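Local atomic coordinates of putative iron binding protein (Bordetella pertussis Tohama I, PDB entry 1Y9U), a protein that binds ferric iron and probably serves as the periplasmic solute-binding component of a bacterial iron uptake system. Residues V8-T13 with V58-D63; P21-F26 with V255-Y260; L102-R107 with T235-S240; P128-K133 with C191-A196; G132-R137 with A169-K174. All blocks are in the same frame, centred on the assembly; numbering follows the deposited sequence.

Contact 1 closes the first loop, pairing the N-terminal strand 7-12 with strand 58-62. Contact 2 starts inside that loop, on helix 20-30, but finds its partner only at helix 251-261, so the two cross along the chain; they also touch, L10 and V58 packing on L23 and L257. Nested inside contact 2 is contact 3, near the middle of the molecule, which joins strands 100-112 and 237-245 and meets contact 1 where D63 reaches I239. Within contact 3 lie contacts 4 and 5. Both begin on the loop holding G132 and K133, the disulfide C135-C191 joins them, and they tie up the far end of the molecule from contacts 1 and 2.

Contact 1 of 5, residues V8-T13 with V58-D63; sequences VSLYTT and VLMTVD
T13 and T61 meet hydroxyl to hydroxyl where two parallel strands end: OG1 of T13 lies 2.9 Å from OG1 of T61, a hydrogen bond in which either could give the proton. T61 turns its oxygen anti to its own backbone N (chi1 -168°), across to T13, just past the end of the neighbouring strand. Upstream, V58 N gives to S9 O, Y11 N to V58 O, M60 N to Y11 O and T13 N to M60 O, all at 2.9 to 3.2 Å. Y11, V58 and M60 thus spend both N and O across the seam, and T12 CA adds a CA-H...O contact to M60 O at 3.3 Å. One buried donor, V62 N, has no partner in the model. The other polar side chains look elsewhere: S9 OG to N35, Y11 OH to E50 and T12 OG1 to the backbone N of R14. D63 ends the second segment as an N-cap, its OD1 taking G65 N and its OD2 paired with R309. L10 CD1 reaches V58 CG1 at 3.6 Å on one face; L59 CD2 touches Y11 CB at 3.9 Å on the other. These are parallel neighbours in the sheet of an alpha/beta lobe of a periplasmic binding protein, and the V62 side chain lies about 6 Å from that of Y143, an iron ligand of this protein. Strand 7-12 lies between strands 33-38 and 58-62, the latter bordering strand 237-245; helix 251-261 packs against V58 and M60, helix 43-50 against Y11.

Contact 2 of 5, residues P21-F26 with V255-Y260; sequences PLLDAF and VKLLEY
F26 and Y260 carry this helix-to-helix contact, their rings set obliquely at 48° with centroids 5.1 Å apart. Both side chains leave with CG anti to the backbone N (chi1 173° for F26, 166° for Y260) and slide past each other in opposite directions, each heading for the other helix. CD1 of F26 comes within 3.5 Å of Y260 CG. Two CH-pi contacts add to this, one of them within the pair. L257 CD1 sits almost squarely above the F26 ring, 4.0 Å from its centroid, while F26 CB lies over the face of the Y260 ring, displaced toward its rim. Among plain apolar contacts, L22 CD1 touches Y260 CE2 at 3.9 Å and L23 CD2 reaches L257 CD1 at 4.1 Å. The polar contribution is slight: Y260 OH approaches L22 O at 2.8 Å in a weak bond whose proton has another acceptor within reach, and that carbonyl already accepts F26 N. The short helix axes stay 11.2 Å apart at closest, a gap the rings span. Both helices rest on the sheet through F26 on V34 and L257 on V8 and V58, the helix-on-sheet layering of an alpha/beta lobe in a periplasmic binding protein.

Contact 3 of 5, residues L102-R107 with T235-S240; sequences LSLRDR and THVNIS
S103 and S240 face each other tip to tip, OG of S240 2.7 Å from OG of S103, in a hydrogen bond whose proton has a second acceptor in range. Beside them the antiparallel strands make a classic beta bulge: L102 and S103 both face S240, with L102 N giving a nearly straight 2.8 Å bond to S240 O and S240 N returning one to S103 O. R105 and N238 exchange two more bonds, each N to the other's O. R105 lays its CD 3.9 Å from I239 C, then bends at chi3 (58°) toward E276, with which NH1 forms a salt bridge. E276 also bonds S103 OG, and Y270 bonds S240 OG, so a second shell holds both serines. The R105 side chain lies about 3 Å from those of Y143 and Y199, known iron ligands of this protein though no iron is bound here, so the R105 face of the seam borders the metal site. The pairing of these long strands near the middle of the molecule is consistent with the strands that link the two lobes in this family. Helix 142-155 packs on H236 and N238, helix 198-206 on R105 and D106; strand 58-62 borders strand 237-245.

Contact 4 of 5, residues P128-K133 with C191-A196; sequences PKWKGK and CDIGLA
The carbonyl of K133 receives two consecutive amides of the other segment, D192 N at 2.9 Å and I193 N at 3.2 Å. The I193 bond is the straighter, 167° at the hydrogen and almost in line with the C=O; D192 N comes in tilted from the carbonyl plane. A short 3-10 segment, 128-130, leads into a type II turn from W130 to K133, closed by K133 N on W130 O, with G132 at positive phi (81°). The turn brings the K133 carbonyl up to the start of segment 191-196, where it also lies 3.2 Å from C191 CB. Just beyond, the chains become sheet: strand 134-135 runs parallel to strand 193-197, and the disulfide from C191, just before strand 193-197, to C135 links them at this edge of an alpha/beta lobe of the periplasmic-binding-protein type. Among the side chains, I193 meets W130 at about a right angle. Its CD1 stands over the six-membered ring of the indole, 3.6 Å from the centroid, while CG of K129, from the 3-10 segment, lies over the opposite face, offset toward the rim. Around them L115 touches both W130 and I193, and L125 and L109 pack on I193. K133 runs its extended chain past D192, CD coming 3.7 Å from OD2. The charges stop short of a salt bridge, NZ standing 4.2 Å from D192 OD2; a water donates to OD2 at 2.9 Å and takes a weak bond from NZ.

Contact 5 of 5, residues G132-R137 with A169-K174; sequences GKVCIR and ANLARK
L171 reaches back to V134 and I136 from the single backbone bridge it makes with V134. Its CB lies 4.0 Å from V134 O; CG, anti to the carbonyl carbon (chi1 -59°), turns the two methyls back toward I136 and V134, although CB points away overall. CD2 does most of the touching, 3.6 Å from I136 CG2 and 3.8 Å from both V134 CG1 and V134 O, while CD1 reaches the same I136 methyl at 4.1 Å. In the backbone, A172 N gives V134 O a straight bond of 2.8 Å, 170° at the hydrogen. N170 O draws only weak bonds from the amides of G132, K133 and V134. Further on, R173 folds back over C135, which is disulfide-bonded to C191; CB of C135 lies over one face of the guanidinium and SG is 3.6 Å from R173 NE. NE is salt-bridged to D185; its approach to SG is packing. The contact joins the chain after helix 157-170 to the short, weakly bonded strand 134-135, a helix-to-sheet return within the alpha/beta lobe, with strand 193-197 alongside, helix 179-187 touching C135 and R173, and helix 142-155 bearing on I136.

Contact 1 of 5, residues V8-T13 with V58-D63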
# COMPACT_ATOMS: atom_id res chain seq x y z
N VAL A 8 13.96 -9.05 -20.80
CA VAL A 8 13.40 -9.36 -19.49
C VAL A 8 11.90 -9.09 -19.57
O VAL A 8 11.47 -8.08 -20.13
CB VAL A 8 14.08 -8.52 -18.38
CG1 VAL A 8 13.77 -7.03 -18.50
CG2 VAL A 8 13.75 -9.04 -17.00
N SER A 9 11.13 -10.00 -18.99
CA SER A 9 9.68 -9.88 -19.01
C SER A 9 9.11 -9.57 -17.62
O SER A 9 9.28 -10.32 -16.68
CB SER A 9 9.04 -11.16 -19.56
OG SER A 9 9.41 -11.34 -20.92
N LEU A 10 8.43 -8.43 -17.53
CA LEU A 10 7.78 -8.00 -16.29
C LEU A 10 6.30 -8.28 -16.36
O LEU A 10 5.61 -7.67 -17.16
CB LEU A 10 8.01 -6.50 -16.09
CG LEU A 10 7.29 -5.87 -14.88
CD1 LEU A 10 7.82 -6.42 -13.56
CD2 LEU A 10 7.43 -4.35 -14.94
N TYR A 11 5.82 -9.20 -15.53
CA TYR A 11 4.39 -9.43 -15.38
C TYR A 11 3.92 -8.56 -14.22
O TYR A 11 4.40 -8.73 -13.11
CB TYR A 11 4.09 -10.89 -15.04
CG TYR A 11 4.13 -11.88 -16.20
CD1 TYR A 11 5.04 -11.76 -17.25
CD2 TYR A 11 3.27 -12.97 -16.21
CE1 TYR A 11 5.07 -12.69 -18.27
CE2 TYR A 11 3.30 -13.89 -17.24
CZ TYR A 11 4.19 -13.74 -18.25
OH TYR A 11 4.22 -14.68 -19.26
N THR A 12 2.97 -7.67 -14.48
CA THR A 12 2.55 -6.66 -13.50
C THR A 12 1.06 -6.49 -13.43
O THR A 12 0.40 -6.41 -14.46
CB THR A 12 3.20 -5.31 -13.82
OG1 THR A 12 2.67 -4.30 -12.94
CG2 THR A 12 2.92 -4.86 -15.27
N THR A 13 0.53 -6.39 -12.21
CA THR A 13 -0.88 -6.07 -12.01
C THR A 13 -1.07 -4.57 -11.85
O THR A 13 -2.21 -4.09 -11.70
CB THR A 13 -1.45 -6.80 -10.79
OG1 THR A 13 -0.89 -6.25 -9.58
CG2 THR A 13 -1.09 -8.31 -10.77
N VAL A 58 10.07 -11.18 -13.72
CA VAL A 58 9.77 -10.44 -12.51
C VAL A 58 8.25 -10.30 -12.40
O VAL A 58 7.59 -10.00 -13.38
CB VAL A 58 10.42 -9.04 -12.55
CG1 VAL A 58 10.01 -8.21 -11.33
CG2 VAL A 58 11.93 -9.16 -12.62
N LEU A 59 7.73 -10.55 -11.20
CA LEU A 59 6.31 -10.44 -10.88
C LEU A 59 6.13 -9.22 -9.99
O LEU A 59 6.81 -9.10 -9.00
CB LEU A 59 5.87 -11.68 -10.11
CG LEU A 59 6.21 -13.01 -10.75
CD1 LEU A 59 5.61 -14.13 -9.93
CD2 LEU A 59 5.71 -13.05 -12.17
N MET A 60 5.24 -8.33 -10.38
CA MET A 60 4.99 -7.07 -9.65
C MET A 60 3.50 -6.96 -9.31
O MET A 60 2.65 -7.13 -10.20
CB MET A 60 5.39 -5.89 -10.54
CG MET A 60 5.05 -4.52 -9.99
SD MET A 60 5.53 -3.17 -11.09
CE MET A 60 7.20 -3.10 -10.71
N THR A 61 3.18 -6.65 -8.06
CA THR A 61 1.79 -6.49 -7.65
C THR A 61 1.66 -5.56 -6.46
O THR A 61 2.65 -4.97 -6.00
CB THR A 61 1.19 -7.91 -7.43
OG1 THR A 61 -0.25 -7.85 -7.30
CG2 THR A 61 1.67 -8.53 -6.15
N VAL A 62 0.43 -5.43 -5.97
CA VAL A 62 0.12 -4.59 -4.82
C VAL A 62 -0.53 -5.47 -3.76
O VAL A 62 -1.24 -6.41 -4.09
CB VAL A 62 -0.82 -3.45 -5.26
CG1 VAL A 62 -1.18 -2.53 -4.11
CG2 VAL A 62 -0.18 -2.65 -6.40
N ASP A 63 -0.25 -5.14 -2.50
CA ASP A 63 -0.73 -5.79 -1.28
C ASP A 63 0.18 -6.94 -0.87
O ASP A 63 0.42 -7.85 -1.64
CB ASP A 63 -2.17 -6.28 -1.41
CG ASP A 63 -2.81 -6.52 -0.08
OD1 ASP A 63 -2.38 -7.41 0.66
OD2 ASP A 63 -3.76 -5.85 0.33

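Contact 2 of 5, residues P21-F26 with V255-Y260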
# COMPACT_ATOMS: atom_id res chain seq x y z
N PRO A 21 7.66 4.92 -18.25
CA PRO A 21 8.82 5.80 -18.35
C PRO A 21 10.07 5.24 -17.64
O PRO A 21 11.14 5.25 -18.23
CB PRO A 21 8.33 7.10 -17.72
CG PRO A 21 6.84 7.08 -18.00
CD PRO A 21 6.46 5.65 -17.77
N LEU A 22 9.93 4.72 -16.43
CA LEU A 22 11.11 4.19 -15.74
C LEU A 22 11.60 2.87 -16.38
O LEU A 22 12.79 2.61 -16.41
CB LEU A 22 10.88 4.09 -14.23
CG LEU A 22 9.86 3.09 -13.68
CD1 LEU A 22 10.43 1.72 -13.50
CD2 LEU A 22 9.33 3.60 -12.33
N LEU A 23 10.70 2.07 -16.96
CA LEU A 23 11.09 0.88 -17.69
C LEU A 23 11.84 1.24 -18.98
O LEU A 23 12.81 0.57 -19.34
CB LEU A 23 9.87 0.01 -18.01
CG LEU A 23 9.14 -0.57 -16.81
CD1 LEU A 23 7.94 -1.36 -17.29
CD2 LEU A 23 10.06 -1.45 -16.00
N ASP A 24 11.39 2.30 -19.64
CA ASP A 24 12.06 2.78 -20.86
C ASP A 24 13.46 3.28 -20.56
O ASP A 24 14.38 3.07 -21.36
CB ASP A 24 11.25 3.89 -21.55
CG ASP A 24 9.99 3.38 -22.23
OD1 ASP A 24 9.17 4.22 -22.62
OD2 ASP A 24 9.74 2.17 -22.41
N ALA A 25 13.64 3.95 -19.42
CA ALA A 25 14.98 4.39 -19.03
C ALA A 25 15.91 3.19 -18.79
O ALA A 25 17.06 3.18 -19.24
CB ALA A 25 14.92 5.27 -17.82
N PHE A 26 15.40 2.17 -18.11
CA PHE A 26 16.18 0.96 -17.87
C PHE A 26 16.60 0.31 -19.18
O PHE A 26 17.74 -0.11 -19.34
CB PHE A 26 15.39 -0.03 -17.01
CG PHE A 26 16.04 -1.37 -16.85
CD1 PHE A 26 16.95 -1.58 -15.84
CD2 PHE A 26 15.71 -2.43 -17.67
CE1 PHE A 26 17.53 -2.82 -15.66
CE2 PHE A 26 16.29 -3.66 -17.50
CZ PHE A 26 17.21 -3.85 -16.48
N VAL A 255 17.09 -10.03 -11.97
CA VAL A 255 17.70 -9.44 -10.79
C VAL A 255 18.16 -8.02 -11.10
O VAL A 255 17.97 -7.13 -10.29
CB VAL A 255 18.86 -10.32 -10.23
CG1 VAL A 255 19.56 -9.65 -9.05
CG2 VAL A 255 18.32 -11.68 -9.81
N LYS A 256 18.70 -7.78 -12.30
CA LYS A 256 19.11 -6.43 -12.68
C LYS A 256 17.92 -5.48 -12.67
O LYS A 256 18.01 -4.36 -12.19
CB LYS A 256 19.76 -6.43 -14.07
CG LYS A 256 21.15 -7.04 -14.11
CD LYS A 256 21.77 -6.91 -15.49
CE LYS A 256 23.27 -7.19 -15.44
NZ LYS A 256 23.83 -7.65 -16.73
N LEU A 257 16.79 -5.93 -13.20
CA LEU A 257 15.59 -5.10 -13.21
C LEU A 257 15.08 -4.83 -11.79
O LEU A 257 14.76 -3.70 -11.46
CB LEU A 257 14.49 -5.72 -14.06
CG LEU A 257 13.15 -4.98 -14.10
CD1 LEU A 257 13.35 -3.58 -14.65
CD2 LEU A 257 12.18 -5.77 -14.95
N LEU A 258 15.05 -5.85 -10.95
CA LEU A 258 14.54 -5.66 -9.60
C LEU A 258 15.47 -4.72 -8.81
O LEU A 258 15.02 -3.86 -8.08
CB LEU A 258 14.34 -7.01 -8.94
CG LEU A 258 13.72 -7.09 -7.56
CD1 LEU A 258 12.36 -6.46 -7.58
CD2 LEU A 258 13.64 -8.55 -7.13
N GLU A 259 16.78 -4.87 -9.00
CA GLU A 259 17.73 -3.97 -8.36
C GLU A 259 17.57 -2.55 -8.89
O GLU A 259 17.68 -1.58 -8.14
CB GLU A 259 19.18 -4.48 -8.56
CG GLU A 259 19.45 -5.75 -7.77
CD GLU A 259 20.80 -6.39 -8.01
OE1 GLU A 259 21.40 -6.10 -9.07
OE2 GLU A 259 21.24 -7.16 -7.14
N TYR A 260 17.29 -2.39 -10.18
CA TYR A 260 17.03 -1.08 -10.75
C TYR A 260 15.80 -0.43 -10.10
O TYR A 260 15.78 0.76 -9.82
CB TYR A 260 16.82 -1.18 -12.27
CG TYR A 260 16.22 0.06 -12.88
CD1 TYR A 260 16.98 1.20 -13.05
CD2 TYR A 260 14.88 0.11 -13.22
CE1 TYR A 260 16.44 2.34 -13.59
CE2 TYR A 260 14.33 1.23 -13.76
CZ TYR A 260 15.10 2.36 -13.95
OH TYR A 260 14.56 3.50 -14.49

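Contact 3 of 5, residues L102-R107 with T235-S240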
# COMPACT_ATOMS: atom_id res chain seq x y z
N LEU A 102 8.51 -2.29 -2.89
CA LEU A 102 8.96 -1.21 -3.77
C LEU A 102 8.37 0.15 -3.43
O LEU A 102 8.99 1.16 -3.74
CB LEU A 102 8.64 -1.56 -5.22
CG LEU A 102 9.31 -2.81 -5.78
CD1 LEU A 102 8.83 -3.03 -7.22
CD2 LEU A 102 10.83 -2.73 -5.76
N SER A 103 7.20 0.18 -2.77
CA SER A 103 6.65 1.44 -2.29
C SER A 103 5.74 1.15 -1.13
O SER A 103 5.31 0.02 -0.93
CB SER A 103 5.88 2.15 -3.39
OG SER A 103 4.71 1.42 -3.71
N LEU A 104 5.45 2.20 -0.35
CA LEU A 104 4.64 2.11 0.86
C LEU A 104 3.32 2.82 0.65
O LEU A 104 3.29 3.93 0.10
CB LEU A 104 5.35 2.72 2.07
CG LEU A 104 6.80 2.29 2.26
CD1 LEU A 104 7.38 2.96 3.50
CD2 LEU A 104 6.94 0.78 2.34
N ARG A 105 2.25 2.21 1.16
CA ARG A 105 0.87 2.70 1.06
C ARG A 105 0.32 2.82 2.47
O ARG A 105 -0.28 1.89 3.00
CB ARG A 105 0.10 1.69 0.23
CG ARG A 105 0.56 1.70 -1.23
CD ARG A 105 0.19 0.48 -2.01
NE ARG A 105 -1.23 0.21 -2.04
CZ ARG A 105 -2.08 0.62 -2.98
NH1 ARG A 105 -1.70 1.35 -4.01
NH2 ARG A 105 -3.34 0.28 -2.88
N ASP A 106 0.54 3.98 3.06
CA ASP A 106 0.17 4.27 4.43
C ASP A 106 -1.29 4.63 4.56
O ASP A 106 -1.84 5.38 3.73
CB ASP A 106 1.06 5.33 5.10
CG ASP A 106 1.23 6.61 4.32
OD1 ASP A 106 1.45 6.58 3.09
OD2 ASP A 106 1.24 7.68 4.91
N ARG A 107 -1.90 4.08 5.59
CA ARG A 107 -3.31 4.31 5.85
C ARG A 107 -3.40 5.31 7.00
O ARG A 107 -2.93 5.05 8.09
CB ARG A 107 -4.03 3.00 6.15
CG ARG A 107 -5.54 3.13 6.13
CD ARG A 107 -6.25 1.84 5.68
NE ARG A 107 -7.69 1.96 5.45
CZ ARG A 107 -8.21 2.53 4.38
NH1 ARG A 107 -7.45 3.07 3.44
NH2 ARG A 107 -9.53 2.56 4.23
N THR A 235 3.25 4.14 11.82
CA THR A 235 2.07 4.19 10.96
C THR A 235 1.95 2.91 10.16
O THR A 235 2.95 2.36 9.69
CB THR A 235 2.22 5.40 10.02
OG1 THR A 235 2.22 6.61 10.79
CG2 THR A 235 1.06 5.48 9.01
N HIS A 236 0.72 2.43 10.00
CA HIS A 236 0.42 1.27 9.21
C HIS A 236 0.68 1.51 7.74
O HIS A 236 0.18 2.48 7.16
CB HIS A 236 -1.06 0.89 9.37
CG HIS A 236 -1.45 -0.28 8.52
ND1 HIS A 236 -2.20 -0.20 7.36
CD2 HIS A 236 -1.15 -1.59 8.69
CE1 HIS A 236 -2.35 -1.42 6.86
NE2 HIS A 236 -1.72 -2.27 7.65
N VAL A 237 1.43 0.60 7.13
CA VAL A 237 1.63 0.60 5.69
C VAL A 237 1.34 -0.76 5.08
O VAL A 237 1.65 -1.82 5.64
CB VAL A 237 3.06 1.06 5.27
CG1 VAL A 237 3.40 2.41 5.88
CG2 VAL A 237 4.14 0.01 5.59
N ASN A 238 0.66 -0.74 3.94
CA ASN A 238 0.75 -1.88 3.02
C ASN A 238 1.78 -1.49 1.94
O ASN A 238 2.42 -0.43 2.03
CB ASN A 238 -0.62 -2.33 2.44
CG ASN A 238 -0.69 -3.84 2.10
OD1 ASN A 238 0.30 -4.46 1.75
ND2 ASN A 238 -1.88 -4.45 2.29
N ILE A 239 1.97 -2.34 0.95
CA ILE A 239 3.03 -2.14 -0.01
C ILE A 239 2.63 -2.48 -1.42
O ILE A 239 1.69 -3.22 -1.65
CB ILE A 239 4.26 -3.00 0.37
CG1 ILE A 239 3.93 -4.50 0.30
CG2 ILE A 239 4.83 -2.60 1.73
CD1 ILE A 239 5.17 -5.40 0.44
N SER A 240 3.39 -1.97 -2.37
CA SER A 240 3.55 -2.66 -3.66
C SER A 240 4.89 -3.37 -3.61
O SER A 240 5.76 -3.02 -2.82
CB SER A 240 3.50 -1.70 -4.85
OG SER A 240 4.72 -0.97 -4.98

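Contact 4 of 5, residues P128-K133 with C191-A196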
# COMPACT_ATOMS: atom_id res chain seq x y z
N PRO A 128 -15.42 7.49 22.28
CA PRO A 128 -16.82 7.91 22.22
C PRO A 128 -17.07 9.36 21.73
O PRO A 128 -18.13 9.65 21.18
CB PRO A 128 -17.26 7.72 23.69
CG PRO A 128 -16.44 6.64 24.17
CD PRO A 128 -15.10 6.85 23.57
N LYS A 129 -16.09 10.23 21.88
CA LYS A 129 -16.29 11.62 21.49
C LYS A 129 -16.37 11.80 19.98
O LYS A 129 -16.84 12.83 19.51
CB LYS A 129 -15.21 12.51 22.02
CG LYS A 129 -13.92 12.45 21.27
CD LYS A 129 -12.89 13.26 22.00
CE LYS A 129 -11.50 12.98 21.51
NZ LYS A 129 -10.55 13.84 22.28
N TRP A 130 -15.93 10.80 19.21
CA TRP A 130 -16.01 10.87 17.76
C TRP A 130 -17.34 10.37 17.22
O TRP A 130 -17.51 10.24 16.00
CB TRP A 130 -14.83 10.12 17.11
CG TRP A 130 -13.51 10.73 17.41
CD1 TRP A 130 -12.45 10.16 18.08
CD2 TRP A 130 -13.06 12.03 17.00
NE1 TRP A 130 -11.39 11.04 18.12
CE2 TRP A 130 -11.74 12.20 17.48
CE3 TRP A 130 -13.66 13.09 16.27
CZ2 TRP A 130 -11.01 13.37 17.26
CZ3 TRP A 130 -12.92 14.25 16.04
CH2 TRP A 130 -11.61 14.38 16.54
N LYS A 131 -18.35 10.14 18.08
CA LYS A 131 -19.60 9.59 17.60
C LYS A 131 -20.23 10.51 16.56
O LYS A 131 -20.37 11.72 16.78
CB LYS A 131 -20.60 9.32 18.74
CG LYS A 131 -21.75 8.52 18.23
CD LYS A 131 -22.72 8.03 19.22
CE LYS A 131 -23.81 7.27 18.47
NZ LYS A 131 -24.87 6.76 19.36
N GLY A 132 -20.60 9.93 15.43
CA GLY A 132 -21.25 10.67 14.37
C GLY A 132 -20.28 11.45 13.50
O GLY A 132 -20.73 12.17 12.62
N LYS A 133 -18.97 11.28 13.72
CA LYS A 133 -17.97 12.15 13.12
C LYS A 133 -16.93 11.44 12.26
O LYS A 133 -16.01 12.08 11.76
CB LYS A 133 -17.26 12.98 14.19
CG LYS A 133 -18.17 13.93 14.96
CD LYS A 133 -17.40 14.70 16.01
CE LYS A 133 -18.25 15.86 16.57
NZ LYS A 133 -17.50 16.68 17.56
N CYS A 191 -18.78 14.25 8.21
CA CYS A 191 -17.82 13.77 9.19
C CYS A 191 -16.67 14.75 9.33
O CYS A 191 -16.49 15.65 8.49
CB CYS A 191 -17.28 12.38 8.82
SG CYS A 191 -16.73 12.23 7.11
N ASP A 192 -15.90 14.63 10.40
CA ASP A 192 -14.73 15.47 10.64
C ASP A 192 -13.42 14.76 10.33
O ASP A 192 -12.43 15.40 10.03
CB ASP A 192 -14.71 15.96 12.10
CG ASP A 192 -15.80 16.96 12.39
OD1 ASP A 192 -16.30 17.60 11.44
OD2 ASP A 192 -16.19 17.13 13.55
N ILE A 193 -13.40 13.44 10.48
CA ILE A 193 -12.20 12.63 10.28
C ILE A 193 -12.57 11.31 9.63
O ILE A 193 -13.72 10.90 9.63
CB ILE A 193 -11.45 12.35 11.63
CG1 ILE A 193 -12.27 11.44 12.56
CG2 ILE A 193 -11.07 13.64 12.33
CD1 ILE A 193 -11.55 11.13 13.88
N GLY A 194 -11.58 10.62 9.07
CA GLY A 194 -11.81 9.27 8.56
C GLY A 194 -10.53 8.60 8.18
O GLY A 194 -9.53 9.28 7.98
N LEU A 195 -10.55 7.29 8.06
CA LEU A 195 -9.35 6.54 7.68
C LEU A 195 -9.38 6.30 6.19
O LEU A 195 -10.39 5.90 5.64
CB LEU A 195 -9.29 5.18 8.37
CG LEU A 195 -8.89 5.16 9.84
CD1 LEU A 195 -9.07 3.75 10.41
CD2 LEU A 195 -7.45 5.64 10.00
N ALA A 196 -8.25 6.58 5.55
CA ALA A 196 -8.10 6.45 4.11
C ALA A 196 -6.62 6.54 3.76
O ALA A 196 -5.80 6.98 4.57
CB ALA A 196 -8.91 7.50 3.39
O HOH W 1 -14.70 17.57 15.96

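Contact 5 of 5, residues G132-R137 with A169-K174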
# COMPACT_ATOMS: atom_id res chain seq x y z
N GLY A 132 -20.60 9.93 15.43
CA GLY A 132 -21.25 10.67 14.37
C GLY A 132 -20.28 11.45 13.50
O GLY A 132 -20.73 12.17 12.62
N LYS A 133 -18.97 11.28 13.72
CA LYS A 133 -17.97 12.15 13.12
C LYS A 133 -16.93 11.44 12.26
O LYS A 133 -16.01 12.08 11.76
CB LYS A 133 -17.26 12.98 14.19
CG LYS A 133 -18.17 13.93 14.96
CD LYS A 133 -17.40 14.70 16.01
CE LYS A 133 -18.25 15.86 16.57
NZ LYS A 133 -17.50 16.68 17.56
N VAL A 134 -17.07 10.14 12.07
CA VAL A 134 -16.09 9.31 11.35
C VAL A 134 -16.64 8.74 10.05
O VAL A 134 -17.73 8.20 10.01
CB VAL A 134 -15.63 8.13 12.26
CG1 VAL A 134 -14.61 7.27 11.53
CG2 VAL A 134 -15.06 8.64 13.57
N CYS A 135 -15.86 8.88 8.98
CA CYS A 135 -16.15 8.24 7.70
C CYS A 135 -15.11 7.18 7.38
O CYS A 135 -13.91 7.36 7.66
CB CYS A 135 -16.15 9.25 6.55
SG CYS A 135 -17.55 10.39 6.48
N ILE A 136 -15.56 6.10 6.76
CA ILE A 136 -14.69 5.01 6.33
C ILE A 136 -15.40 4.17 5.28
O ILE A 136 -16.63 4.11 5.28
CB ILE A 136 -14.24 4.16 7.54
CG1 ILE A 136 -13.00 3.34 7.20
CG2 ILE A 136 -15.36 3.28 8.04
CD1 ILE A 136 -12.42 2.57 8.39
N ARG A 137 -14.62 3.54 4.40
CA ARG A 137 -15.20 2.57 3.46
C ARG A 137 -15.45 1.22 4.15
O ARG A 137 -15.11 1.03 5.30
CB ARG A 137 -14.26 2.39 2.26
CG ARG A 137 -13.05 1.50 2.52
CD ARG A 137 -12.06 1.48 1.40
NE ARG A 137 -12.68 1.08 0.15
CZ ARG A 137 -12.25 1.48 -1.05
NH1 ARG A 137 -11.18 2.27 -1.15
NH2 ARG A 137 -12.87 1.06 -2.13
N ALA A 169 -19.61 2.23 15.91
CA ALA A 169 -20.59 3.06 16.63
C ALA A 169 -20.42 4.53 16.28
O ALA A 169 -21.38 5.32 16.36
CB ALA A 169 -20.42 2.87 18.11
N ASN A 170 -19.19 4.90 15.92
CA ASN A 170 -18.85 6.29 15.63
C ASN A 170 -19.11 6.71 14.18
O ASN A 170 -18.97 7.89 13.86
CB ASN A 170 -17.37 6.56 15.93
CG ASN A 170 -17.06 6.69 17.41
OD1 ASN A 170 -15.89 6.63 17.83
ND2 ASN A 170 -18.09 6.91 18.21
N LEU A 171 -19.47 5.78 13.30
CA LEU A 171 -19.61 6.13 11.89
C LEU A 171 -20.73 7.12 11.65
O LEU A 171 -21.83 6.99 12.19
CB LEU A 171 -19.77 4.89 11.01
CG LEU A 171 -18.59 3.90 11.07
CD1 LEU A 171 -18.82 2.76 10.10
CD2 LEU A 171 -17.25 4.57 10.84
N ALA A 172 -20.45 8.10 10.79
CA ALA A 172 -21.44 9.10 10.39
C ALA A 172 -22.40 8.57 9.36
O ALA A 172 -23.50 9.09 9.21
CB ALA A 172 -20.71 10.33 9.83
N ARG A 173 -21.97 7.56 8.62
CA ARG A 173 -22.79 6.93 7.60
C ARG A 173 -22.22 5.52 7.41
O ARG A 173 -21.18 5.18 7.98
CB ARG A 173 -22.85 7.76 6.29
CG ARG A 173 -21.58 8.47 5.85
CD ARG A 173 -20.57 7.56 5.28
NE ARG A 173 -19.55 8.22 4.47
CZ ARG A 173 -18.53 7.57 3.94
NH1 ARG A 173 -18.41 6.26 4.17
NH2 ARG A 173 -17.63 8.20 3.20
N LYS A 174 -22.89 4.69 6.64
CA LYS A 174 -22.51 3.29 6.56
C LYS A 174 -21.13 3.18 5.90
O LYS A 174 -20.73 4.02 5.08
CB LYS A 174 -23.61 2.48 5.85
CG LYS A 174 -23.20 1.45 4.83
CD LYS A 174 -23.91 1.69 3.50
CE LYS A 174 -23.91 0.49 2.54
NZ LYS A 174 -24.10 0.92 1.12
O HOH W 2 -22.25 7.35 14.77
O HOH W 3 -18.48 5.45 7.20